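Local coordinates for WGR domain-containing protein (Bacteroides fragilis, PDB 2RA8) that is of unknown function but joins an N-terminal WGR domain to a leucine-rich-repeat domain, a pairing suggestive of a binding role, at residues D24-Y29 with G36-K41; F246-F251 with E274-P279; S108-T113 with H140-F145. One frame throughout, in Å; residues are numbered along the deposited sequence.

Interaction 1 of 3, residues D24-Y29 with G36-K41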
loop_
_atom_site.group_PDB
_atom_site.type_symbol
_atom_site.label_atom_id
_atom_site.label_comp_id
_atom_site.label_asym_id
_atom_site.label_seq_id
_atom_site.Cartn_x
_atom_site.Cartn_y
_atom_site.Cartn_z
ATOM N N ASP A 24 -13.343 -9.257 -29.780
ATOM C CA ASP A 24 -12.181 -9.251 -28.901
ATOM C C ASP A 24 -11.657 -7.865 -28.599
ATOM O O ASP A 24 -11.560 -7.013 -29.489
ATOM C CB ASP A 24 -11.036 -10.069 -29.515
ATOM C CG ASP A 24 -11.341 -11.564 -29.568
ATOM O OD1 ASP A 24 -11.876 -12.096 -28.574
ATOM O OD2 ASP A 24 -11.037 -12.203 -30.595
ATOM N N VAL A 25 -11.328 -7.638 -27.330
ATOM C CA VAL A 25 -10.751 -6.376 -26.890
ATOM C C VAL A 25 -9.303 -6.724 -26.612
ATOM O O VAL A 25 -9.012 -7.622 -25.809
ATOM C CB VAL A 25 -11.412 -5.846 -25.594
ATOM C CG1 VAL A 25 -10.665 -4.614 -25.102
ATOM C CG2 VAL A 25 -12.880 -5.494 -25.850
ATOM N N ILE A 26 -8.390 -6.036 -27.289
ATOM C CA ILE A 26 -6.963 -6.291 -27.136
ATOM C C ILE A 26 -6.230 -5.163 -26.439
ATOM O O ILE A 26 -6.153 -4.040 -26.950
ATOM C CB ILE A 26 -6.316 -6.542 -28.510
ATOM C CG1 ILE A 26 -7.099 -7.631 -29.254
ATOM C CG2 ILE A 26 -4.859 -6.951 -28.336
ATOM C CD1 ILE A 26 -6.701 -7.797 -30.700
ATOM N N VAL A 27 -5.678 -5.475 -25.269
ATOM C CA VAL A 27 -4.935 -4.517 -24.460
ATOM C C VAL A 27 -3.463 -4.861 -24.475
ATOM O O VAL A 27 -3.077 -6.038 -24.410
ATOM C CB VAL A 27 -5.442 -4.530 -22.986
ATOM C CG1 VAL A 27 -4.434 -3.865 -22.072
ATOM C CG2 VAL A 27 -6.782 -3.811 -22.885
ATOM N N ASN A 28 -2.637 -3.824 -24.566
ATOM C CA ASN A 28 -1.186 -3.956 -24.577
ATOM C C ASN A 28 -0.673 -2.924 -23.595
ATOM O O ASN A 28 -0.956 -1.730 -23.739
ATOM C CB ASN A 28 -0.653 -3.666 -25.987
ATOM C CG ASN A 28 0.857 -3.800 -26.089
ATOM O OD1 ASN A 28 1.490 -3.166 -26.937
ATOM N ND2 ASN A 28 1.442 -4.636 -25.241
ATOM N N TYR A 29 0.077 -3.370 -22.588
ATOM C CA TYR A 29 0.604 -2.462 -21.576
ATOM C C TYR A 29 1.977 -2.803 -21.092
ATOM O O TYR A 29 2.352 -3.972 -21.041
ATOM C CB TYR A 29 -0.325 -2.416 -20.357
ATOM C CG TYR A 29 -0.387 -3.707 -19.566
ATOM C CD1 TYR A 29 -1.092 -4.810 -20.043
ATOM C CD2 TYR A 29 0.280 -3.828 -18.348
ATOM C CE1 TYR A 29 -1.132 -6.009 -19.320
ATOM C CE2 TYR A 29 0.249 -5.020 -17.617
ATOM C CZ TYR A 29 -0.457 -6.102 -18.112
ATOM O OH TYR A 29 -0.489 -7.276 -17.393
ATOM N N GLY A 36 6.030 -4.668 -23.783
ATOM C CA GLY A 36 5.007 -4.854 -22.770
ATOM C C GLY A 36 4.285 -6.188 -22.887
ATOM O O GLY A 36 4.768 -7.109 -23.547
ATOM N N GLN A 37 3.127 -6.286 -22.242
ATOM C CA GLN A 37 2.329 -7.512 -22.248
ATOM C C GLN A 37 1.049 -7.312 -23.013
ATOM O O GLN A 37 0.672 -6.182 -23.326
ATOM C CB GLN A 37 1.979 -7.915 -20.816
ATOM C CG GLN A 37 3.169 -7.932 -19.866
ATOM C CD GLN A 37 2.748 -7.989 -18.411
ATOM O OE1 GLN A 37 3.111 -7.126 -17.618
ATOM N NE2 GLN A 37 1.977 -9.009 -18.054
ATOM N N THR A 38 0.366 -8.411 -23.313
ATOM C CA THR A 38 -0.889 -8.343 -24.048
ATOM C C THR A 38 -1.955 -9.196 -23.434
ATOM O O THR A 38 -1.714 -10.342 -23.062
ATOM C CB THR A 38 -0.696 -8.763 -25.516
ATOM O OG1 THR A 38 0.138 -7.801 -26.175
ATOM C CG2 THR A 38 -2.040 -8.844 -26.234
ATOM N N GLN A 39 -3.148 -8.625 -23.323
ATOM C CA GLN A 39 -4.293 -9.315 -22.764
ATOM C C GLN A 39 -5.409 -9.223 -23.767
ATOM O O GLN A 39 -5.679 -8.151 -24.319
ATOM C CB GLN A 39 -4.723 -8.667 -21.443
ATOM C CG GLN A 39 -3.619 -8.607 -20.396
ATOM C CD GLN A 39 -4.072 -7.968 -19.098
ATOM O OE1 GLN A 39 -4.701 -6.911 -19.101
ATOM N NE2 GLN A 39 -3.745 -8.603 -17.975
ATOM N N VAL A 40 -6.046 -10.359 -24.025
ATOM C CA VAL A 40 -7.151 -10.430 -24.966
ATOM C C VAL A 40 -8.369 -10.926 -24.239
ATOM O O VAL A 40 -8.304 -11.886 -23.464
ATOM C CB VAL A 40 -6.816 -11.380 -26.116
ATOM C CG1 VAL A 40 -7.913 -11.330 -27.173
ATOM C CG2 VAL A 40 -5.460 -11.008 -26.706
ATOM N N LYS A 41 -9.496 -10.268 -24.466
ATOM C CA LYS A 41 -10.731 -10.652 -23.799
ATOM C C LYS A 41 -11.845 -10.717 -24.797
ATOM O O LYS A 41 -12.144 -9.729 -25.475
ATOM C CB LYS A 41 -11.054 -9.636 -22.696
ATOM C CG LYS A 41 -12.161 -10.047 -21.753
ATOM C CD LYS A 41 -12.042 -9.345 -20.394
ATOM C CE LYS A 41 -12.097 -7.816 -20.486
ATOM N NZ LYS A 41 -10.810 -7.163 -20.907
HETATM O O HOH W 1 -8.528 -7.136 -22.461
#
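Gln37 O is gripped by two donors of the facing strand, Asn28 ND2 at 2.6 Å and Tyr29 N at 3.0 Å, which reach it from opposite faces of its carbonyl plane. The ND2 donor sits 48° above that plane, while the oxygen lies in the plane of the Asn28 amide. A chi1 of -179° sets Asn28 CG anti to the backbone N; from there ND2 reaches the partner strand and also bonds Asp35 O, tying the side chain to the turn. Routine antiparallel bonds follow, among them Gln37 N to Tyr29 O and Val27 N to Gln39 O, the latter 2.8 Å and nearly straight. On the face of Val25, Val27 and Tyr29, the tyrosine ring lies across two glutamine chains: Gln37 CB stands over one face, and Gln39 CG meets the ring edge in plane, 3.8 Å from Tyr29 CE1. Tyr29 OH bonds Glu153 O of the second subunit. At the far end a water accepts from Lys41 NZ and donates weakly to Val25 O. This is the edge hairpin of the WGR sheet; its polar glutamines and lysine, packed on Glu153 and Trp158 of the second subunit, suit a face that is partly a subunit interface.

Interaction 2 of 3, residues F246-F251 with E274-P279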
loop_
_atom_site.group_PDB
_atom_site.type_symbol
_atom_site.label_atom_id
_atom_site.label_comp_id
_atom_site.label_asym_id
_atom_site.label_seq_id
_atom_site.Cartn_x
_atom_site.Cartn_y
_atom_site.Cartn_z
ATOM N N PHE A 246 -1.889 32.046 2.694
ATOM C CA PHE A 246 -3.175 32.213 2.032
ATOM C C PHE A 246 -3.311 33.630 1.490
ATOM O O PHE A 246 -4.185 34.386 1.909
ATOM C CB PHE A 246 -4.308 31.917 3.029
ATOM C CG PHE A 246 -4.387 30.466 3.463
ATOM C CD1 PHE A 246 -5.439 29.659 3.032
ATOM C CD2 PHE A 246 -3.435 29.924 4.317
ATOM C CE1 PHE A 246 -5.542 28.325 3.454
ATOM C CE2 PHE A 246 -3.532 28.595 4.743
ATOM C CZ PHE A 246 -4.586 27.803 4.311
ATOM N N SER A 247 -2.452 33.987 0.541
ATOM C CA SER A 247 -2.467 35.328 -0.036
ATOM C C SER A 247 -2.308 35.334 -1.532
ATOM O O SER A 247 -1.317 34.828 -2.063
ATOM C CB SER A 247 -1.347 36.163 0.593
ATOM O OG SER A 247 -1.075 37.318 -0.183
ATOM N N LYS A 248 -3.276 35.915 -2.234
ATOM C CA LYS A 248 -3.196 35.972 -3.685
ATOM C C LYS A 248 -1.992 36.782 -4.122
ATOM O O LYS A 248 -1.383 36.499 -5.155
ATOM C CB LYS A 248 -4.481 36.569 -4.283
ATOM C CG LYS A 248 -4.743 38.029 -3.949
ATOM C CD LYS A 248 -5.982 38.520 -4.696
ATOM C CE LYS A 248 -6.160 40.026 -4.576
ATOM N NZ LYS A 248 -6.244 40.474 -3.161
ATOM N N ASP A 249 -1.631 37.791 -3.337
ATOM C CA ASP A 249 -0.473 38.609 -3.676
ATOM C C ASP A 249 0.798 37.777 -3.619
ATOM O O ASP A 249 1.710 37.963 -4.428
ATOM C CB ASP A 249 -0.349 39.807 -2.725
ATOM C CG ASP A 249 -1.457 40.831 -2.921
ATOM O OD1 ASP A 249 -1.745 41.185 -4.085
ATOM O OD2 ASP A 249 -2.034 41.288 -1.910
ATOM N N ARG A 250 0.862 36.840 -2.674
ATOM C CA ARG A 250 2.048 35.999 -2.547
ATOM C C ARG A 250 2.141 34.953 -3.644
ATOM O O ARG A 250 3.202 34.770 -4.252
ATOM C CB ARG A 250 2.059 35.308 -1.182
ATOM C CG ARG A 250 3.292 34.432 -0.931
ATOM C CD ARG A 250 3.222 33.777 0.440
ATOM N NE ARG A 250 3.137 34.768 1.505
ATOM C CZ ARG A 250 4.163 35.495 1.933
ATOM N NH1 ARG A 250 5.363 35.336 1.390
ATOM N NH2 ARG A 250 3.986 36.391 2.896
ATOM N N PHE A 251 1.026 34.274 -3.908
ATOM C CA PHE A 251 0.960 33.225 -4.926
ATOM C C PHE A 251 -0.125 33.568 -5.917
ATOM O O PHE A 251 -1.202 32.959 -5.913
ATOM C CB PHE A 251 0.633 31.873 -4.253
ATOM C CG PHE A 251 1.634 31.457 -3.204
ATOM C CD1 PHE A 251 1.217 31.101 -1.926
ATOM C CD2 PHE A 251 2.989 31.395 -3.502
ATOM C CE1 PHE A 251 2.138 30.688 -0.961
ATOM C CE2 PHE A 251 3.912 30.981 -2.535
ATOM C CZ PHE A 251 3.480 30.629 -1.269
ATOM N N GLU A 274 -11.645 32.470 4.868
ATOM C CA GLU A 274 -11.389 33.884 5.128
ATOM C C GLU A 274 -10.311 34.495 4.273
ATOM O O GLU A 274 -10.055 35.696 4.367
ATOM C CB GLU A 274 -11.002 34.079 6.587
ATOM C CG GLU A 274 -9.757 33.307 6.977
ATOM C CD GLU A 274 -9.433 33.418 8.453
ATOM O OE1 GLU A 274 -10.375 33.421 9.276
ATOM O OE2 GLU A 274 -8.233 33.483 8.791
ATOM N N SER A 275 -9.679 33.686 3.428
ATOM C CA SER A 275 -8.583 34.158 2.585
ATOM C C SER A 275 -8.973 34.801 1.272
ATOM O O SER A 275 -10.037 34.522 0.710
ATOM C CB SER A 275 -7.625 32.995 2.301
ATOM O OG SER A 275 -6.543 33.402 1.481
ATOM N N ASP A 276 -8.098 35.665 0.766
ATOM C CA ASP A 276 -8.357 36.326 -0.500
ATOM C C ASP A 276 -7.837 35.477 -1.635
ATOM O O ASP A 276 -8.061 35.787 -2.801
ATOM C CB ASP A 276 -7.705 37.718 -0.522
ATOM C CG ASP A 276 -6.190 37.662 -0.602
ATOM O OD1 ASP A 276 -5.604 36.593 -0.330
ATOM O OD2 ASP A 276 -5.586 38.703 -0.931
ATOM N N ILE A 277 -7.147 34.390 -1.302
ATOM C CA ILE A 277 -6.609 33.502 -2.326
ATOM C C ILE A 277 -7.663 32.519 -2.802
ATOM O O ILE A 277 -7.645 32.098 -3.960
ATOM C CB ILE A 277 -5.344 32.724 -1.806
ATOM C CG1 ILE A 277 -4.584 32.105 -2.990
ATOM C CG2 ILE A 277 -5.757 31.610 -0.830
ATOM C CD1 ILE A 277 -3.160 31.666 -2.648
ATOM N N LEU A 278 -8.609 32.178 -1.928
ATOM C CA LEU A 278 -9.667 31.211 -2.262
ATOM C C LEU A 278 -10.371 31.406 -3.599
ATOM O O LEU A 278 -10.587 30.447 -4.336
ATOM C CB LEU A 278 -10.719 31.162 -1.139
ATOM C CG LEU A 278 -11.920 30.219 -1.348
ATOM C CD1 LEU A 278 -11.445 28.791 -1.582
ATOM C CD2 LEU A 278 -12.822 30.273 -0.129
ATOM N N PRO A 279 -10.753 32.649 -3.941
ATOM C CA PRO A 279 -11.432 32.857 -5.224
ATOM C C PRO A 279 -10.730 32.324 -6.465
ATOM O O PRO A 279 -11.391 31.930 -7.426
ATOM C CB PRO A 279 -11.603 34.369 -5.275
ATOM C CG PRO A 279 -11.834 34.713 -3.830
ATOM C CD PRO A 279 -10.771 33.882 -3.132
HETATM O O HOH W 2 -5.888 36.429 2.572
HETATM O O HOH W 3 -2.973 38.962 -0.843
#
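Ser275 OG and Phe246 O meet at 2.6 Å, the hydroxyl donating from 54° above the carbonyl plane. Asp276 takes hold of Lys248 with both oxygens: OD1 accepts Lys248 N at 3.1 Å, and OD2 forms a salt bridge with Lys248 NZ at 2.9 Å. Both donors stand above the carboxylate plane, and the lysine chain crosses the aspartate side chain at about a right angle, with Lys248 CG 3.2 Å from Asp276 OD2. Beside these polar links Ile277 packs against the loop, CG2 against Phe246 CB and CD1 at the edge of the Phe251 ring, 4.1 Å from Phe251 CB.

A second shell sets these groups. Ser275 OG, anti to its backbone N (chi1 180°), also accepts Ile277 N at 3.0 Å, an ST turn that fixes the hydroxyl as it donates across. Ser247 OG accepts Arg250 N in an ST motif. One water accepts from Ser247 OG and Asp249 N and donates to Asp249 OD2 and Asp276 OD2; it lies between two carboxylates whose OD2 atoms are 4.5 Å apart, and probably eases their repulsion. Further out, the Phe246 ring stacks edge-to-face with Phe272, and Gln280 NE2 bonds Phe251 O. The two segments are loops leading to strands 256-260 and 283-285, neighbours in the parallel sheet; such loop-on-loop packing of successive units belongs to the leucine-rich-repeat fold.

Interaction 3 of 3, residues S108-T113 with H140-F145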
loop_
_atom_site.group_PDB
_atom_site.type_symbol
_atom_site.label_atom_id
_atom_site.label_comp_id
_atom_site.label_asym_id
_atom_site.label_seq_id
_atom_site.Cartn_x
_atom_site.Cartn_y
_atom_site.Cartn_z
ATOM N N SER A 108 19.304 11.758 -19.987
ATOM C CA SER A 108 17.991 11.634 -20.612
ATOM C C SER A 108 16.820 11.727 -19.665
ATOM O O SER A 108 15.680 11.852 -20.108
ATOM C CB SER A 108 17.892 10.314 -21.381
ATOM O OG SER A 108 18.035 9.205 -20.509
ATOM N N LEU A 109 17.078 11.665 -18.361
ATOM C CA LEU A 109 15.987 11.744 -17.394
ATOM C C LEU A 109 15.530 13.151 -17.155
ATOM O O LEU A 109 16.340 14.075 -17.113
ATOM C CB LEU A 109 16.401 11.156 -16.057
ATOM C CG LEU A 109 16.774 9.676 -16.048
ATOM C CD1 LEU A 109 17.189 9.300 -14.635
ATOM C CD2 LEU A 109 15.601 8.823 -16.514
ATOM N N LYS A 110 14.223 13.319 -16.976
ATOM C CA LYS A 110 13.657 14.630 -16.721
ATOM C C LYS A 110 13.326 14.748 -15.250
ATOM O O LYS A 110 13.288 15.854 -14.696
ATOM C CB LYS A 110 12.393 14.828 -17.547
ATOM C CG LYS A 110 12.169 16.252 -17.983
ATOM C CD LYS A 110 13.009 16.585 -19.203
ATOM C CE LYS A 110 12.383 16.009 -20.462
ATOM N NZ LYS A 110 13.192 16.328 -21.667
ATOM N N GLN A 111 13.081 13.606 -14.606
ATOM C CA GLN A 111 12.762 13.591 -13.184
ATOM C C GLN A 111 13.631 12.621 -12.452
ATOM O O GLN A 111 13.964 11.555 -12.977
ATOM C CB GLN A 111 11.288 13.214 -12.944
ATOM C CG GLN A 111 10.307 14.300 -13.343
ATOM C CD GLN A 111 9.952 14.272 -14.815
ATOM O OE1 GLN A 111 9.596 15.300 -15.399
ATOM N NE2 GLN A 111 10.024 13.090 -15.420
ATOM N N ILE A 112 14.008 12.988 -11.229
ATOM C CA ILE A 112 14.843 12.140 -10.405
ATOM C C ILE A 112 14.329 12.066 -8.985
ATOM O O ILE A 112 13.864 13.060 -8.421
ATOM C CB ILE A 112 16.332 12.627 -10.426
ATOM C CG1 ILE A 112 17.200 11.666 -9.611
ATOM C CG2 ILE A 112 16.448 14.054 -9.881
ATOM C CD1 ILE A 112 18.701 11.867 -9.812
ATOM N N THR A 113 14.387 10.864 -8.418
ATOM C CA THR A 113 13.953 10.603 -7.051
ATOM C C THR A 113 15.170 10.102 -6.276
ATOM O O THR A 113 15.882 9.215 -6.746
ATOM C CB THR A 113 12.838 9.520 -7.007
ATOM O OG1 THR A 113 11.641 10.033 -7.605
ATOM C CG2 THR A 113 12.546 9.100 -5.579
ATOM N N HIS A 140 19.740 19.960 -15.936
ATOM C CA HIS A 140 18.598 19.698 -16.811
ATOM C C HIS A 140 17.303 19.202 -16.183
ATOM O O HIS A 140 16.239 19.289 -16.797
ATOM C CB HIS A 140 19.001 18.707 -17.922
ATOM C CG HIS A 140 19.168 17.290 -17.458
ATOM N ND1 HIS A 140 20.296 16.844 -16.801
ATOM C CD2 HIS A 140 18.354 16.214 -17.581
ATOM C CE1 HIS A 140 20.172 15.551 -16.544
ATOM N NE2 HIS A 140 19.002 15.144 -17.009
ATOM N N PHE A 141 17.370 18.682 -14.965
ATOM C CA PHE A 141 16.174 18.145 -14.322
ATOM C C PHE A 141 15.011 19.102 -14.111
ATOM O O PHE A 141 15.188 20.274 -13.764
ATOM C CB PHE A 141 16.566 17.486 -13.001
ATOM C CG PHE A 141 17.227 16.161 -13.179
ATOM C CD1 PHE A 141 16.476 15.037 -13.490
ATOM C CD2 PHE A 141 18.602 16.033 -13.062
ATOM C CE1 PHE A 141 17.083 13.810 -13.677
ATOM C CE2 PHE A 141 19.216 14.800 -13.250
ATOM C CZ PHE A 141 18.456 13.693 -13.558
ATOM N N GLU A 142 13.804 18.588 -14.337
ATOM C CA GLU A 142 12.587 19.370 -14.191
ATOM C C GLU A 142 11.780 18.933 -12.996
ATOM O O GLU A 142 10.854 19.622 -12.576
ATOM C CB GLU A 142 11.734 19.241 -15.457
ATOM C CG GLU A 142 12.531 19.537 -16.729
ATOM C CD GLU A 142 11.685 19.541 -17.974
ATOM O OE1 GLU A 142 10.638 18.858 -17.978
ATOM O OE2 GLU A 142 12.077 20.214 -18.949
ATOM N N GLY A 143 12.120 17.774 -12.445
ATOM C CA GLY A 143 11.403 17.283 -11.287
ATOM C C GLY A 143 12.342 16.613 -10.309
ATOM O O GLY A 143 13.237 15.881 -10.711
ATOM N N LEU A 144 12.137 16.866 -9.020
ATOM C CA LEU A 144 12.961 16.288 -7.970
ATOM C C LEU A 144 12.121 15.824 -6.801
ATOM O O LEU A 144 11.353 16.598 -6.229
ATOM C CB LEU A 144 13.982 17.318 -7.461
ATOM C CG LEU A 144 14.763 16.939 -6.188
ATOM C CD1 LEU A 144 15.592 15.679 -6.447
ATOM C CD2 LEU A 144 15.659 18.096 -5.762
ATOM N N PHE A 145 12.259 14.549 -6.447
ATOM C CA PHE A 145 11.544 13.977 -5.308
ATOM C C PHE A 145 12.658 13.573 -4.397
ATOM O O PHE A 145 13.291 12.543 -4.599
ATOM C CB PHE A 145 10.719 12.743 -5.735
ATOM C CG PHE A 145 9.954 12.074 -4.610
ATOM C CD1 PHE A 145 9.925 12.604 -3.321
ATOM C CD2 PHE A 145 9.264 10.895 -4.856
ATOM C CE1 PHE A 145 9.215 11.956 -2.297
ATOM C CE2 PHE A 145 8.551 10.242 -3.837
ATOM C CZ PHE A 145 8.529 10.776 -2.560
#
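Lys110 O takes two backbone donors from the neighbouring chain segment, Glu142 N at 2.8 Å and Gly143 N at 3.2 Å, both in its carbonyl plane. The second bond is the more bent, with an angle of 139° at the hydrogen. Beyond this fork, Gly143 O accepts Ile112 N at 3.0 Å from above its carbonyl plane, and Ile112 O takes Phe145 N at 2.9 Å within its own plane. The other edge of strand 111-114 is satisfied by strand 80-83 and the residue before it: Gln111 bonds Glu79 and Lys81, while Thr113 bonds Lys81 and Tyr83. Strands 111-113 and 143-145 run side by side with 9° between their directions, two successive rungs in the long parallel sheet of the leucine-rich-repeat domain.

At the entrance to the strands His140 brings its ring edge to Leu109 O; NE2 makes a weak hydrogen bond to Leu106 O. The same nitrogen lies over one face of the Phe141 ring, offset toward the rim. Over the opposite face Ile112 CG2 makes a CH-pi contact, 3.9 Å from the ring centroid and 16° off its normal. Gln111 N lies in the plane of that ring at its edge, and Leu109 CB approaches Phe141 CE1. Lys110 and Glu142 run side by side and point the same way, Lys110 CG lying against Glu142 OE1 and CG; Lys110 NZ and Glu142 OE2 remain 4.9 Å apart. At the far end Thr113 OG1 lies 3.4 Å from Phe145 CB, both side chains on the Gln111 face, where the Phe145 ring receives a cation-pi contact from Lys178.

In the fold
Interaction 1 is a surface contact in the antiparallel WGR sheet, whereas interactions 2 and 3 are partly buried and belong to the repeat domain. No strand or helix is shared, although the last two serve the same ten-stranded parallel sheet: interaction 3 pairs two of its strands directly, and interaction 2 joins loops feeding two others. Their centres are 30 Å apart. Interactions 1 and 2 lie on opposite sides of the chain's centre, 48 Å between centres. Backbone ladders dominate interactions 1 and 3, the first with polar side chains facing the second subunit, the third with aromatic packing; interaction 2 relies on one serine hydroxyl, an aspartate-lysine salt bridge, bridging water and a buried isoleucine.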